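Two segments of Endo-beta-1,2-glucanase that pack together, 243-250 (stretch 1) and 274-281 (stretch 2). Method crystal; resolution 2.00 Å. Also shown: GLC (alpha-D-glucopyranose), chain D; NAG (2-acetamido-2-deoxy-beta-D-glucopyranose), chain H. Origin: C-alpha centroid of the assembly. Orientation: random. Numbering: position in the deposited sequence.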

# COMPACT_ATOMS: atom_id res chain seq x y z
N SER A 243 -5.59 21.16 -4.94
CA SER A 243 -4.91 20.02 -4.31
C SER A 243 -3.90 19.41 -5.29
O SER A 243 -4.29 18.88 -6.34
CB SER A 243 -5.90 18.96 -3.87
OG SER A 243 -6.57 19.36 -2.69
N TYR A 244 -2.63 19.43 -4.91
CA TYR A 244 -1.55 18.93 -5.76
C TYR A 244 -0.78 17.82 -5.05
O TYR A 244 -0.74 17.77 -3.83
CB TYR A 244 -0.62 20.07 -6.17
CG TYR A 244 -1.32 21.27 -6.76
CD1 TYR A 244 -1.92 21.19 -8.01
CD2 TYR A 244 -1.41 22.47 -6.07
CE1 TYR A 244 -2.58 22.27 -8.56
CE2 TYR A 244 -2.07 23.56 -6.61
CZ TYR A 244 -2.67 23.46 -7.85
OH TYR A 244 -3.32 24.52 -8.40
N LEU A 245 -0.19 16.94 -5.85
CA LEU A 245 0.78 15.96 -5.37
C LEU A 245 2.10 16.69 -5.13
O LEU A 245 2.92 16.79 -6.03
CB LEU A 245 0.93 14.86 -6.42
CG LEU A 245 -0.33 14.06 -6.70
CD1 LEU A 245 -0.04 12.87 -7.60
CD2 LEU A 245 -0.98 13.58 -5.41
N ASN A 246 2.28 17.22 -3.91
CA ASN A 246 3.40 18.12 -3.62
C ASN A 246 4.11 17.73 -2.31
O ASN A 246 4.84 18.56 -1.73
CB ASN A 246 2.93 19.57 -3.55
CG ASN A 246 2.01 19.85 -2.38
OD1 ASN A 246 1.48 18.93 -1.77
ND2 ASN A 246 1.84 21.12 -2.05
N ASP A 247 3.95 16.48 -1.86
CA ASP A 247 4.48 16.08 -0.57
C ASP A 247 5.30 14.79 -0.68
O ASP A 247 5.31 14.14 -1.72
CB ASP A 247 3.34 16.02 0.45
CG ASP A 247 2.32 14.94 0.17
OD1 ASP A 247 2.72 13.84 -0.26
OD2 ASP A 247 1.14 15.20 0.41
N PRO A 248 6.02 14.38 0.38
CA PRO A 248 6.86 13.18 0.32
C PRO A 248 6.14 11.83 0.54
O PRO A 248 6.82 10.79 0.70
CB PRO A 248 7.90 13.37 1.44
CG PRO A 248 7.44 14.59 2.24
CD PRO A 248 6.12 15.07 1.67
N TYR A 249 4.81 11.82 0.53
CA TYR A 249 4.04 10.59 0.82
C TYR A 249 3.81 9.87 -0.52
O TYR A 249 4.64 9.96 -1.41
CB TYR A 249 2.85 10.96 1.71
CG TYR A 249 3.22 11.98 2.76
CD1 TYR A 249 4.28 11.75 3.64
CD2 TYR A 249 2.60 13.21 2.81
CE1 TYR A 249 4.67 12.72 4.55
CE2 TYR A 249 2.99 14.19 3.71
CZ TYR A 249 4.03 13.94 4.59
OH TYR A 249 4.40 14.91 5.48
N GLU A 250 2.71 9.12 -0.66
CA GLU A 250 2.59 8.09 -1.70
C GLU A 250 2.56 8.72 -3.09
O GLU A 250 2.96 8.09 -4.07
CB GLU A 250 1.35 7.22 -1.53
CG GLU A 250 1.06 6.81 -0.10
CD GLU A 250 0.01 7.71 0.53
OE1 GLU A 250 0.40 8.76 1.08
OE2 GLU A 250 -1.20 7.38 0.40
N GLU A 274 11.15 21.72 -6.62
CA GLU A 274 11.10 23.01 -5.96
C GLU A 274 9.74 23.18 -5.28
O GLU A 274 9.67 23.58 -4.13
CB GLU A 274 11.34 24.13 -6.97
CG GLU A 274 11.48 25.49 -6.32
CD GLU A 274 11.82 26.60 -7.30
OE1 GLU A 274 12.33 26.28 -8.40
OE2 GLU A 274 11.56 27.78 -6.96
N TYR A 275 8.67 22.87 -6.01
CA TYR A 275 7.32 23.06 -5.51
C TYR A 275 7.05 22.08 -4.36
O TYR A 275 6.22 22.35 -3.49
CB TYR A 275 6.30 22.89 -6.63
CG TYR A 275 4.92 23.29 -6.22
CD1 TYR A 275 4.61 24.63 -6.01
CD2 TYR A 275 3.93 22.35 -5.97
CE1 TYR A 275 3.35 25.03 -5.60
CE2 TYR A 275 2.66 22.73 -5.57
CZ TYR A 275 2.37 24.07 -5.39
OH TYR A 275 1.13 24.46 -4.98
N LYS A 276 7.73 20.93 -4.37
CA LYS A 276 7.59 19.88 -3.37
C LYS A 276 8.33 20.24 -2.07
O LYS A 276 7.96 19.77 -1.01
CB LYS A 276 8.09 18.54 -3.92
CG LYS A 276 7.04 17.71 -4.64
CD LYS A 276 7.61 16.54 -5.43
CE LYS A 276 8.36 15.56 -4.56
NZ LYS A 276 7.53 15.02 -3.46
N ARG A 277 9.38 21.07 -2.18
CA ARG A 277 10.43 21.20 -1.14
C ARG A 277 9.85 21.63 0.21
O ARG A 277 10.25 21.11 1.24
CB ARG A 277 11.52 22.18 -1.60
CG ARG A 277 12.90 21.90 -1.03
CD ARG A 277 14.04 22.47 -1.87
NE ARG A 277 14.24 21.68 -3.09
CZ ARG A 277 14.57 22.19 -4.28
NH1 ARG A 277 14.57 23.49 -4.46
NH2 ARG A 277 14.89 21.37 -5.27
N PRO A 278 8.91 22.61 0.27
CA PRO A 278 8.37 23.05 1.56
C PRO A 278 7.59 21.97 2.33
O PRO A 278 7.31 22.16 3.51
CB PRO A 278 7.43 24.21 1.19
CG PRO A 278 7.91 24.68 -0.18
CD PRO A 278 8.38 23.40 -0.86
N GLN A 279 7.22 20.86 1.67
CA GLN A 279 6.44 19.79 2.33
C GLN A 279 7.38 18.71 2.89
O GLN A 279 6.91 17.78 3.55
CB GLN A 279 5.42 19.21 1.35
CG GLN A 279 4.20 20.09 1.13
CD GLN A 279 4.51 21.38 0.40
OE1 GLN A 279 4.31 22.47 0.93
NE2 GLN A 279 5.01 21.27 -0.82
N LEU A 280 8.68 18.82 2.59
CA LEU A 280 9.71 17.92 3.14
C LEU A 280 10.36 18.61 4.35
O LEU A 280 11.12 19.55 4.19
CB LEU A 280 10.75 17.62 2.05
CG LEU A 280 11.82 16.58 2.41
CD1 LEU A 280 11.17 15.23 2.71
CD2 LEU A 280 12.86 16.45 1.31
N VAL A 281 10.02 18.12 5.55
CA VAL A 281 10.28 18.85 6.79
C VAL A 281 10.84 17.89 7.85
O VAL A 281 10.36 16.77 8.03
CB VAL A 281 9.00 19.55 7.29
CG1 VAL A 281 9.20 20.26 8.63
CG2 VAL A 281 8.46 20.54 6.27
C1 GLC D . -4.60 12.36 0.58
C2 GLC D . -4.32 10.96 0.08
C3 GLC D . -3.49 10.18 1.09
C4 GLC D . -2.19 10.92 1.35
C5 GLC D . -2.50 12.33 1.83
C6 GLC D . -1.23 13.17 1.96
O1 GLC D . -5.47 12.21 1.72
O2 GLC D . -5.58 10.30 -0.09
O3 GLC D . -3.20 8.87 0.62
O4 GLC D . -1.40 10.18 2.29
O5 GLC D . -3.37 13.00 0.91
O6 GLC D . -0.57 13.31 0.70
C1 NAG H . 1.01 21.76 6.70
C2 NAG H . 1.59 22.90 7.53
C3 NAG H . 1.36 24.20 6.76
C4 NAG H . 2.08 24.10 5.42
C5 NAG H . 1.40 22.99 4.61
C6 NAG H . 2.00 22.79 3.22
C7 NAG H . 1.53 22.59 9.97
C8 NAG H . 0.69 22.71 11.20
N2 NAG H . 0.96 22.99 8.83
O3 NAG H . 1.87 25.28 7.52
O4 NAG H . 2.11 25.38 4.77
O5 NAG H . 1.54 21.77 5.36
O6 NAG H . 3.43 22.73 3.32
O7 NAG H . 2.65 22.13 10.02
O HOH W 1 4.53 17.73 4.88

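One side-chain amide, that of Q279, bonds across this contact and also to a sugar. Its NE2 donates to N246 O across the interface at 2.9 Å, with a nearly straight N-H...O angle of 160°. The same NE2 makes a weak bond to Y275 O at 3.1 Å, within its own stretch. On the other side of the amide, Q279 OE1 accepts a hydrogen bond from NAG O6 at 2.6 Å. Both ends of the amide are therefore used.

Stretch 1 has no regular helix or strand. Stretch 2 enters as a helix and continues as a 3-10 segment, 277-279. Q279 N bonds to K276 O at 3.0 Å, and L280 N bonds to R277 O at 3.1 Å. The chains come nearest at N246 and K276, whose CA atoms are 4.6 Å apart. D247 then lies by Q279, and P248 by L280. The close approach at N246 brings K276 CA within 3.5 Å of N246 O, in a CA-H...O contact. N246 O thus receives both this contact and the Q279 amide.

Two tyrosines pack at the start of the contact. The edge of Y275 points toward the face of Y244, in an offset arrangement with ring planes at 80° and centroids 6.0 Å apart. Y275 OH lies 3.4 Å from Y244 CD2. The Y275 ring also meets N246, with CE2 3.8 Å from N246 CB.

The CA-to-CB bond of K276 points sideways, but the end of its side chain comes nearer stretch 1; chi3 and chi4 are both p. Its NZ comes to 3.0 Å from D247 O, but the angle is too poor for a hydrogen bond.

Farther along, the packing is mostly apolar. D247 CA lies 3.8 Å from Q279 CB. P248 points its CB toward stretch 2, and its CG meets L280 CD1 at 3.8 Å. P248 CD also sits 3.4 Å from Q279 O. A water extends the polar link here. It donates to Q279 O at 2.7 Å and to Y249 OH at 2.9 Å, bridging atoms that are 4.3 Å apart.

The carboxylate of D247 leads away from stretch 2. Its OD1 accepts from Y249 N at 3.0 Å, and its OD2 accepts from GLC O6 at 2.6 Å. E250 does not touch stretch 2. E250 OE1 accepts from GLC O4 at 2.6 Å, and E250 OE2 from GLC O3 at 2.5 Å. Glucose binding fits the enzyme's name, a glucanase.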